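Local coordinates for galactose-binding like protein (Bacteroides thetaiotaomicron, PDB 7M1A) that is a SusE-like, calcium-containing protein whose galactose-binding-like domain, the part in this chain, probably recognises sugars, at residues 44-58 with 157-171. Residues are numbered along the deposited sequence; the frame is centred on the assembly and turned at random.
Sequences GLHTGTGTKDGPAVF and KCLKNWSNNYNICFT. With CA (calcium ion), chain F; EDO (1,2-ethanediol), chain E.
Thr-47 OG1 is gripped twice from the 157-171 segment: it accepts from Ile-168 N at 2.9 Å and donates to a lone pair of Asn-167 OD1, in its carbonyl plane, at 2.8 Å. A chi1 of 62° tucks OG1 back over its own backbone, within reach of both partners. The setting is the beta sandwich of a galactose-binding-like domain, where the loop between strands 45-46 and 56-66 packs on the last connection of the chain. Asn-167 ND2 gives Gly-50 O a nearly straight bond of 2.9 Å, within the amide plane, while Asn-165 OD1 takes three N-H groups: Asn-167 N, in the carbonyl plane and closing an Asx turn, and Asn-167 ND2 and Asn-161 ND2, each well out of that plane. Replacing Asn-167 by alanine would remove the amide, and Thr-47 OG1 and Gly-50 O would probably lose those partners, leaving the loop at 47-50 less firmly held. Toward the calcium ion the two segments pair as antiparallel strands, 45-46 against 169-170, Leu-45 N bonding Phe-170 O, and Thr-171 O reaches the metal at 2.3 Å beside ligands from Tyr-28, Asn-31, Arg-33 and Glu-172. On one side of this pairing Cys-169 CB lies over a face of the His-46 imidazole. On the other, Phe-58 CZ meets the edge of the Phe-170 ring, 3.7 Å from Phe-170 CE1, and Leu-45 CD1 touches that carbon too. At the far end Gly-54 and Pro-55 lie over one face of Tyr-166, while Lys-52 O sits at the ring's edge, 3.5 Å from Tyr-166 CD2.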
ATOM      1  N   GLY A  44       5.119  -8.043 -10.137  1.00  7.53           N
ATOM      2  CA  GLY A  44       3.981  -8.655  -9.476  1.00  7.93           C
ATOM      3  C   GLY A  44       4.096  -8.439  -7.972  1.00  5.59           C
ATOM      4  O   GLY A  44       4.820  -7.527  -7.503  1.00  7.54           O
ATOM      5  N   LEU A  45       3.371  -9.253  -7.196  1.00  6.36           N
ATOM      6  CA  LEU A  45       3.493  -9.242  -5.768  1.00  6.61           C
ATOM      7  C   LEU A  45       4.047 -10.582  -5.327  1.00  6.35           C
ATOM      8  O   LEU A  45       3.983 -11.592  -6.073  1.00  7.12           O
ATOM      9  CB  LEU A  45       2.185  -8.862  -5.051  1.00  6.92           C
ATOM     10  CG  LEU A  45       1.016  -9.865  -5.127  1.00  6.51           C
ATOM     11  CD1 LEU A  45       1.188 -11.091  -4.222  1.00  7.23           C
ATOM     12  CD2 LEU A  45      -0.293  -9.148  -4.739  1.00  7.44           C
ATOM     13  N   HIS A  46       4.641 -10.571  -4.132  1.00  7.54           N
ATOM     14  CA  HIS A  46       5.277 -11.793  -3.659  1.00  8.16           C
ATOM     15  C   HIS A  46       5.394 -11.760  -2.145  1.00  7.64           C
ATOM     16  O   HIS A  46       5.944 -10.804  -1.605  1.00  8.31           O
ATOM     17  CB  HIS A  46       6.690 -11.872  -4.293  1.00  8.34           C
ATOM     18  CG  HIS A  46       7.292 -13.226  -4.241  1.00  9.62           C
ATOM     19  ND1 HIS A  46       7.361 -14.018  -3.068  1.00  9.37           N
ATOM     20  CD2 HIS A  46       7.898 -13.916  -5.244  1.00 10.52           C
ATOM     21  CE1 HIS A  46       7.976 -15.154  -3.423  1.00 11.51           C
ATOM     22  NE2 HIS A  46       8.292 -15.103  -4.729  1.00 12.53           N
ATOM     23  N   THR A  47       4.850 -12.767  -1.427  1.00  6.91           N
ATOM     24  CA  THR A  47       4.915 -12.755   0.038  1.00  8.00           C
ATOM     25  C   THR A  47       6.202 -13.335   0.605  1.00  8.50           C
ATOM     26  O   THR A  47       6.343 -13.334   1.836  1.00 11.39           O
ATOM     27  CB  THR A  47       3.752 -13.573   0.625  1.00  6.97           C
ATOM     28  OG1 THR A  47       3.819 -14.943   0.218  1.00  8.26           O
ATOM     29  CG2 THR A  47       2.396 -13.029   0.200  1.00  7.72           C
ATOM     30  N   GLY A  48       7.132 -13.789  -0.279  1.00  9.11           N
ATOM     31  CA  GLY A  48       8.375 -14.369   0.214  1.00  9.45           C
ATOM     32  C   GLY A  48       8.285 -15.896   0.308  1.00  9.56           C
ATOM     33  O   GLY A  48       7.415 -16.556  -0.281  1.00  9.94           O
ATOM     34  N   THR A  49       9.231 -16.466   1.065  1.00 10.31           N
ATOM     35  CA  THR A  49       9.342 -17.921   1.239  1.00 10.34           C
ATOM     36  C   THR A  49       9.464 -18.281   2.704  1.00 11.21           C
ATOM     37  O   THR A  49       9.752 -19.419   2.979  1.00 12.73           O
ATOM     38  CB  THR A  49      10.545 -18.468   0.464  1.00 11.01           C
ATOM     39  OG1 THR A  49      11.747 -17.786   0.846  1.00 13.30           O
ATOM     40  CG2 THR A  49      10.405 -18.230  -1.027  1.00 12.15           C
ATOM     41  N   GLY A  50       9.262 -17.350   3.627  1.00 11.74           N
ATOM     42  CA  GLY A  50       9.206 -17.707   5.048  1.00 13.15           C
ATOM     43  C   GLY A  50       7.987 -18.583   5.356  1.00 11.60           C
ATOM     44  O   GLY A  50       6.947 -18.524   4.681  1.00 11.88           O
ATOM     45  N   THR A  51       8.091 -19.401   6.405  1.00 11.84           N
ATOM     46  CA  THR A  51       6.990 -20.300   6.708  1.00 11.83           C
ATOM     47  C   THR A  51       5.932 -19.493   7.442  1.00 12.50           C
ATOM     48  O   THR A  51       6.263 -18.790   8.393  1.00 16.39           O
ATOM     49  CB  THR A  51       7.441 -21.419   7.650  1.00 10.97           C
ATOM     50  OG1 THR A  51       8.391 -22.167   6.854  1.00 13.48           O
ATOM     51  CG2 THR A  51       6.288 -22.243   8.168  1.00 13.66           C
ATOM     52  N   LYS A  52       4.682 -19.549   6.945  1.00 11.85           N
ATOM     53  CA  LYS A  52       3.567 -18.879   7.586  1.00 11.33           C
ATOM     54  C   LYS A  52       2.780 -19.818   8.481  1.00 11.62           C
ATOM     55  O   LYS A  52       2.702 -21.011   8.163  1.00 14.74           O
ATOM     56  CB  LYS A  52       2.657 -18.192   6.546  1.00 12.38           C
ATOM     57  CG  LYS A  52       3.375 -17.077   5.789  1.00 10.04           C
ATOM     58  CD  LYS A  52       2.459 -16.379   4.776  1.00 13.13           C
ATOM     59  CE  LYS A  52       3.108 -15.163   4.113  1.00 11.76           C
ATOM     60  NZ  LYS A  52       3.404 -14.115   5.135  1.00 13.48           N
ATOM     61  N   ASP A  53       2.060 -19.226   9.435  1.00 13.61           N
ATOM     62  CA  ASP A  53       1.172 -19.965  10.341  1.00 14.85           C
ATOM     63  C   ASP A  53      -0.129 -20.433   9.667  1.00 15.11           C
ATOM     64  O   ASP A  53      -0.846 -21.298  10.194  1.00 21.09           O
ATOM     65  CB  ASP A  53       0.766 -19.161  11.601  1.00 20.50           C
ATOM     66  CG  ASP A  53       1.889 -19.031  12.585  1.00 32.42           C
ATOM     67  OD1 ASP A  53       2.918 -19.758  12.439  1.00 37.25           O
ATOM     68  OD2 ASP A  53       1.717 -18.228  13.523  1.00 46.39           O
ATOM     69  N   GLY A  54      -0.458 -19.812   8.555  1.00 14.27           N
ATOM     70  CA  GLY A  54      -1.698 -20.057   7.856  1.00 11.56           C
ATOM     71  C   GLY A  54      -1.658 -19.407   6.483  1.00  9.96           C
ATOM     72  O   GLY A  54      -0.722 -18.696   6.150  1.00 11.11           O
ATOM     73  N   PRO A  55      -2.733 -19.624   5.691  1.00  9.46           N
ATOM     74  CA  PRO A  55      -2.867 -19.071   4.331  1.00  7.67           C
ATOM     75  C   PRO A  55      -2.473 -17.598   4.280  1.00  8.52           C
ATOM     76  O   PRO A  55      -2.907 -16.779   5.127  1.00 10.55           O
ATOM     77  CB  PRO A  55      -4.362 -19.263   4.053  1.00 10.55           C
ATOM     78  CG  PRO A  55      -4.723 -20.573   4.779  1.00 11.56           C
ATOM     79  CD  PRO A  55      -3.882 -20.474   6.075  1.00 11.80           C
ATOM     80  N   ALA A  56      -1.736 -17.199   3.236  1.00  7.94           N
ATOM     81  CA  ALA A  56      -1.435 -15.780   3.073  1.00  8.60           C
ATOM     82  C   ALA A  56      -2.740 -15.082   2.725  1.00  7.10           C
ATOM     83  O   ALA A  56      -3.562 -15.573   1.976  1.00  8.98           O
ATOM     84  CB  ALA A  56      -0.471 -15.539   1.944  1.00  9.53           C
ATOM     85  N   VAL A  57      -2.905 -13.855   3.260  1.00  7.96           N
ATOM     86  CA  VAL A  57      -4.102 -13.049   3.019  1.00  7.07           C
ATOM     87  C   VAL A  57      -3.664 -11.629   2.646  1.00  6.58           C
ATOM     88  O   VAL A  57      -2.870 -11.063   3.351  1.00  8.27           O
ATOM     89  CB  VAL A  57      -5.057 -13.067   4.244  1.00  9.18           C
ATOM     90  CG1 VAL A  57      -6.212 -12.085   4.088  1.00 11.97           C
ATOM     91  CG2 VAL A  57      -5.501 -14.455   4.598  1.00 11.76           C
ATOM     92  N   PHE A  58      -4.298 -11.038   1.617  1.00  6.77           N
ATOM     93  CA  PHE A  58      -4.078  -9.599   1.434  1.00  5.90           C
ATOM     94  C   PHE A  58      -5.391  -9.011   0.896  1.00  5.26           C
ATOM     95  O   PHE A  58      -6.329  -9.726   0.507  1.00  6.37           O
ATOM     96  CB  PHE A  58      -2.863  -9.345   0.518  1.00  7.10           C
ATOM     97  CG  PHE A  58      -3.024  -9.821  -0.889  1.00  6.79           C
ATOM     98  CD1 PHE A  58      -3.684  -9.084  -1.862  1.00  7.60           C
ATOM     99  CD2 PHE A  58      -2.590 -11.117  -1.223  1.00  7.92           C
ATOM    100  CE1 PHE A  58      -3.880  -9.558  -3.154  1.00  8.00           C
ATOM    101  CE2 PHE A  58      -2.794 -11.615  -2.512  1.00  8.71           C
ATOM    102  CZ  PHE A  58      -3.479 -10.873  -3.478  1.00  8.57           C
ATOM    103  N   LYS A 157      -7.040 -15.145  -0.459  1.00  7.56           N
ATOM    104  CA  LYS A 157      -6.443 -16.075   0.502  1.00  6.65           C
ATOM    105  C   LYS A 157      -5.763 -17.227  -0.264  1.00  7.32           C
ATOM    106  O   LYS A 157      -6.416 -17.896  -1.057  1.00  8.60           O
ATOM    107  CB  LYS A 157      -7.554 -16.569   1.430  1.00  9.97           C
ATOM    108  CG  LYS A 157      -7.119 -17.571   2.509  1.00 11.53           C
ATOM    109  CD  LYS A 157      -8.363 -18.217   3.265  1.00 19.14           C
ATOM    110  CE  LYS A 157      -7.869 -18.933   4.500  1.00 22.70           C
ATOM    111  NZ  LYS A 157      -8.959 -19.531   5.314  1.00 31.92           N
ATOM    112  N   CYS A 158      -4.461 -17.463   0.009  1.00  7.77           N
ATOM    113  CA  CYS A 158      -3.732 -18.543  -0.653  1.00  8.69           C
ATOM    114  C   CYS A 158      -3.727 -19.770   0.258  1.00  7.38           C
ATOM    115  O   CYS A 158      -2.968 -19.813   1.248  1.00 10.23           O
ATOM    116  CB  CYS A 158      -2.310 -18.094  -0.996  1.00  7.62           C
ATOM    117  SG  CYS A 158      -1.610 -19.381  -2.066  1.00  9.51           S
ATOM    118  N   LEU A 159      -4.598 -20.761  -0.053  1.00  8.55           N
ATOM    119  CA  LEU A 159      -4.638 -21.976   0.756  1.00  9.94           C
ATOM    120  C   LEU A 159      -3.420 -22.866   0.512  1.00 10.07           C
ATOM    121  O   LEU A 159      -2.945 -23.529   1.430  1.00 12.58           O
ATOM    122  CB  LEU A 159      -5.872 -22.794   0.436  1.00 10.66           C
ATOM    123  CG  LEU A 159      -7.209 -22.092   0.587  1.00 12.45           C
ATOM    124  CD1 LEU A 159      -8.353 -22.972   0.042  1.00 15.20           C
ATOM    125  CD2 LEU A 159      -7.486 -21.757   2.048  1.00 18.45           C
ATOM    126  N   LYS A 160      -2.919 -22.911  -0.734  1.00  8.53           N
ATOM    127  CA  LYS A 160      -1.770 -23.742  -1.068  1.00  8.48           C
ATOM    128  C   LYS A 160      -1.177 -23.246  -2.360  1.00  8.02           C
ATOM    129  O   LYS A 160      -1.951 -22.979  -3.311  1.00  9.09           O
ATOM    130  CB  LYS A 160      -2.169 -25.240  -1.164  1.00 12.65           C
ATOM    131  CG  LYS A 160      -1.043 -26.274  -1.280  1.00 19.41           C
ATOM    132  CD  LYS A 160      -1.610 -27.694  -1.509  1.00 28.03           C
ATOM    133  CE  LYS A 160      -2.036 -28.373  -0.213  1.00 37.31           C
ATOM    134  NZ  LYS A 160      -1.131 -28.042   0.925  1.00 40.18           N
ATOM    135  N   ASN A 161       0.150 -23.149  -2.388  1.00  8.52           N
ATOM    136  CA  ASN A 161       0.796 -22.827  -3.647  1.00  8.33           C
ATOM    137  C   ASN A 161       1.445 -24.070  -4.258  1.00 10.23           C
ATOM    138  O   ASN A 161       1.319 -25.172  -3.746  1.00 10.11           O
ATOM    139  CB  ASN A 161       1.845 -21.711  -3.508  1.00  8.86           C
ATOM    140  CG  ASN A 161       2.952 -22.041  -2.532  1.00  8.74           C
ATOM    141  OD1 ASN A 161       3.391 -23.218  -2.431  1.00  9.73           O
ATOM    142  ND2 ASN A 161       3.422 -21.061  -1.782  1.00  9.92           N
ATOM    143  N   TRP A 162       2.128 -23.894  -5.386  1.00  9.59           N
ATOM    144  CA  TRP A 162       2.687 -25.056  -6.101  1.00 10.30           C
ATOM    145  C   TRP A 162       3.904 -25.662  -5.406  1.00 11.58           C
ATOM    146  O   TRP A 162       4.379 -26.703  -5.877  1.00 15.63           O
ATOM    147  CB  TRP A 162       2.996 -24.650  -7.561  1.00  9.38           C
ATOM    148  CG  TRP A 162       1.787 -24.712  -8.444  1.00  8.94           C
ATOM    149  CD1 TRP A 162       0.926 -23.683  -8.815  1.00  9.96           C
ATOM    150  CD2 TRP A 162       1.204 -25.933  -8.935  1.00  9.91           C
ATOM    151  NE1 TRP A 162      -0.118 -24.199  -9.553  1.00  9.49           N
ATOM    152  CE2 TRP A 162       0.036 -25.579  -9.632  1.00  9.45           C
ATOM    153  CE3 TRP A 162       1.563 -27.301  -8.828  1.00 11.49           C
ATOM    154  CZ2 TRP A 162      -0.770 -26.537 -10.260  1.00 11.77           C
ATOM    155  CZ3 TRP A 162       0.763 -28.253  -9.439  1.00 12.29           C
ATOM    156  CH2 TRP A 162      -0.397 -27.867 -10.144  1.00 11.76           C
ATOM    157  N   SER A 163       4.447 -25.009  -4.359  1.00 11.16           N
ATOM    158  CA  SER A 163       5.498 -25.583  -3.508  1.00 12.98           C
ATOM    159  C   SER A 163       4.890 -26.086  -2.185  1.00 11.47           C
ATOM    160  O   SER A 163       5.638 -26.423  -1.272  1.00 13.73           O
ATOM    161  CB  SER A 163       6.572 -24.500  -3.280  1.00 12.11           C
ATOM    162  OG  SER A 163       7.185 -24.207  -4.534  1.00 13.37           O
ATOM    163  N   ASN A 164       3.568 -26.241  -2.136  1.00 12.02           N
ATOM    164  CA  ASN A 164       2.921 -26.869  -0.982  1.00 11.91           C
ATOM    165  C   ASN A 164       3.045 -26.021   0.300  1.00 13.05           C
ATOM    166  O   ASN A 164       2.998 -26.547   1.428  1.00 12.90           O
ATOM    167  CB  ASN A 164       3.393 -28.314  -0.726  1.00 13.77           C
ATOM    168  CG  ASN A 164       2.414 -29.064   0.152  1.00 17.69           C
ATOM    169  OD1 ASN A 164       1.204 -28.846   0.061  1.00 22.75           O
ATOM    170  ND2 ASN A 164       2.914 -29.976   0.978  1.00 29.33           N
ATOM    171  N   ASN A 165       3.043 -24.693   0.152  1.00 11.04           N
ATOM    172  CA  ASN A 165       2.988 -23.844   1.336  1.00  9.37           C
ATOM    173  C   ASN A 165       2.008 -22.677   1.114  1.00  9.34           C
ATOM    174  O   ASN A 165       1.220 -22.645   0.165  1.00 10.40           O
ATOM    175  CB  ASN A 165       4.376 -23.462   1.885  1.00  9.76           C
ATOM    176  CG  ASN A 165       5.163 -22.560   0.929  1.00 10.46           C
ATOM    177  OD1 ASN A 165       4.817 -21.403   0.707  1.00 11.42           O
ATOM    178  ND2 ASN A 165       6.264 -23.060   0.343  1.00 12.83           N
ATOM    179  N   TYR A 166       2.031 -21.714   2.054  1.00  9.20           N
ATOM    180  CA  TYR A 166       0.975 -20.700   2.141  1.00  8.23           C
ATOM    181  C   TYR A 166       1.364 -19.400   1.406  1.00  7.88           C
ATOM    182  O   TYR A 166       0.512 -18.524   1.302  1.00  9.44           O
ATOM    183  CB  TYR A 166       0.662 -20.352   3.606  1.00  8.89           C
ATOM    184  CG  TYR A 166      -0.018 -21.432   4.393  1.00  8.84           C
ATOM    185  CD1 TYR A 166      -1.114 -22.128   3.904  1.00 10.02           C
ATOM    186  CD2 TYR A 166       0.550 -21.887   5.579  1.00 10.93           C
ATOM    187  CE1 TYR A 166      -1.754 -23.141   4.653  1.00 12.43           C
ATOM    188  CE2 TYR A 166      -0.052 -22.902   6.317  1.00 15.80           C
ATOM    189  CZ  TYR A 166      -1.186 -23.552   5.839  1.00 14.42           C
ATOM    190  OH  TYR A 166      -1.799 -24.531   6.576  1.00 20.57           O
ATOM    191  N   ASN A 167       2.629 -19.268   0.927  1.00  8.31           N
ATOM    192  CA  ASN A 167       3.057 -18.066   0.224  1.00  8.51           C
ATOM    193  C   ASN A 167       2.293 -17.890  -1.080  1.00  7.72           C
ATOM    194  O   ASN A 167       1.756 -18.824  -1.639  1.00  7.91           O
ATOM    195  CB  ASN A 167       4.589 -18.074   0.092  1.00  8.39           C
ATOM    196  CG  ASN A 167       5.221 -17.810   1.437  1.00  7.29           C
ATOM    197  OD1 ASN A 167       5.127 -16.679   1.959  1.00  8.68           O
ATOM    198  ND2 ASN A 167       5.887 -18.802   2.009  1.00  8.66           N
ATOM    199  N   ILE A 168       2.355 -16.672  -1.609  1.00  7.00           N
ATOM    200  CA  ILE A 168       1.788 -16.447  -2.927  1.00  7.09           C
ATOM    201  C   ILE A 168       2.612 -15.413  -3.703  1.00  6.34           C
ATOM    202  O   ILE A 168       3.053 -14.392  -3.164  1.00  7.89           O
ATOM    203  CB  ILE A 168       0.282 -16.038  -2.852  1.00  6.88           C
ATOM    204  CG1 ILE A 168      -0.369 -15.905  -4.236  1.00  8.01           C
ATOM    205  CG2 ILE A 168       0.119 -14.762  -2.011  1.00  8.84           C
ATOM    206  CD1 ILE A 168      -1.861 -15.738  -4.197  1.00  8.66           C
ATOM    207  N   CYS A 169       2.770 -15.635  -5.027  1.00  7.03           N
ATOM    208  CA  CYS A 169       3.269 -14.599  -5.927  1.00  7.01           C
ATOM    209  C   CYS A 169       2.475 -14.748  -7.250  1.00  6.92           C
ATOM    210  O   CYS A 169       2.132 -15.854  -7.665  1.00  7.26           O
ATOM    211  CB  CYS A 169       4.777 -14.757  -6.167  1.00  9.18           C
ATOM    212  SG  CYS A 169       5.331 -16.302  -6.933  1.00  9.49           S
ATOM    213  N   PHE A 170       2.278 -13.640  -7.952  1.00  6.41           N
ATOM    214  CA  PHE A 170       1.620 -13.641  -9.249  1.00  7.09           C
ATOM    215  C   PHE A 170       1.796 -12.259  -9.888  1.00  5.92           C
ATOM    216  O   PHE A 170       2.277 -11.324  -9.188  1.00  6.75           O
ATOM    217  CB  PHE A 170       0.148 -14.076  -9.235  1.00  7.76           C
ATOM    218  CG  PHE A 170      -0.771 -13.134  -8.530  1.00  5.52           C
ATOM    219  CD1 PHE A 170      -0.823 -13.127  -7.114  1.00  7.23           C
ATOM    220  CD2 PHE A 170      -1.611 -12.288  -9.222  1.00  6.95           C
ATOM    221  CE1 PHE A 170      -1.713 -12.291  -6.430  1.00  7.32           C
ATOM    222  CE2 PHE A 170      -2.501 -11.434  -8.525  1.00  6.46           C
ATOM    223  CZ  PHE A 170      -2.509 -11.437  -7.142  1.00  7.71           C
ATOM    224  N   THR A 171       1.436 -12.113 -11.195  1.00  6.69           N
ATOM    225  CA  THR A 171       1.746 -10.891 -11.921  1.00  5.92           C
ATOM    226  C   THR A 171       0.529  -9.975 -12.138  1.00  6.05           C
ATOM    227  O   THR A 171       0.765  -8.728 -12.266  1.00  6.95           O
ATOM    228  CB  THR A 171       2.449 -11.161 -13.260  1.00  7.00           C
ATOM    229  OG1 THR A 171       2.757  -9.911 -13.889  1.00  8.27           O
ATOM    230  CG2 THR A 171       1.603 -11.954 -14.252  1.00  8.19           C
TER
HETATM  231 CA    CA F 404       0.938  -6.802 -13.510  1.00  8.73          CA
HETATM  232  C1  EDO E 403      10.875 -17.797  -4.553  1.00 22.77           C
HETATM  233  O1  EDO E 403       9.955 -17.154  -5.398  1.00 23.38           O
HETATM  234  C2  EDO E 403      12.030 -18.378  -5.340  1.00 27.45           C
HETATM  235  O2  EDO E 403      12.303 -17.360  -6.224  1.00 35.02           O
HETATM  236  O   HOH W   1       7.051 -15.408   3.492  1.00 12.23           O
HETATM  237  O   HOH W   2       3.971 -21.259   4.551  1.00 12.76           O
HETATM  238  O   HOH W   3       3.237  -6.721 -13.988  1.00  9.40           O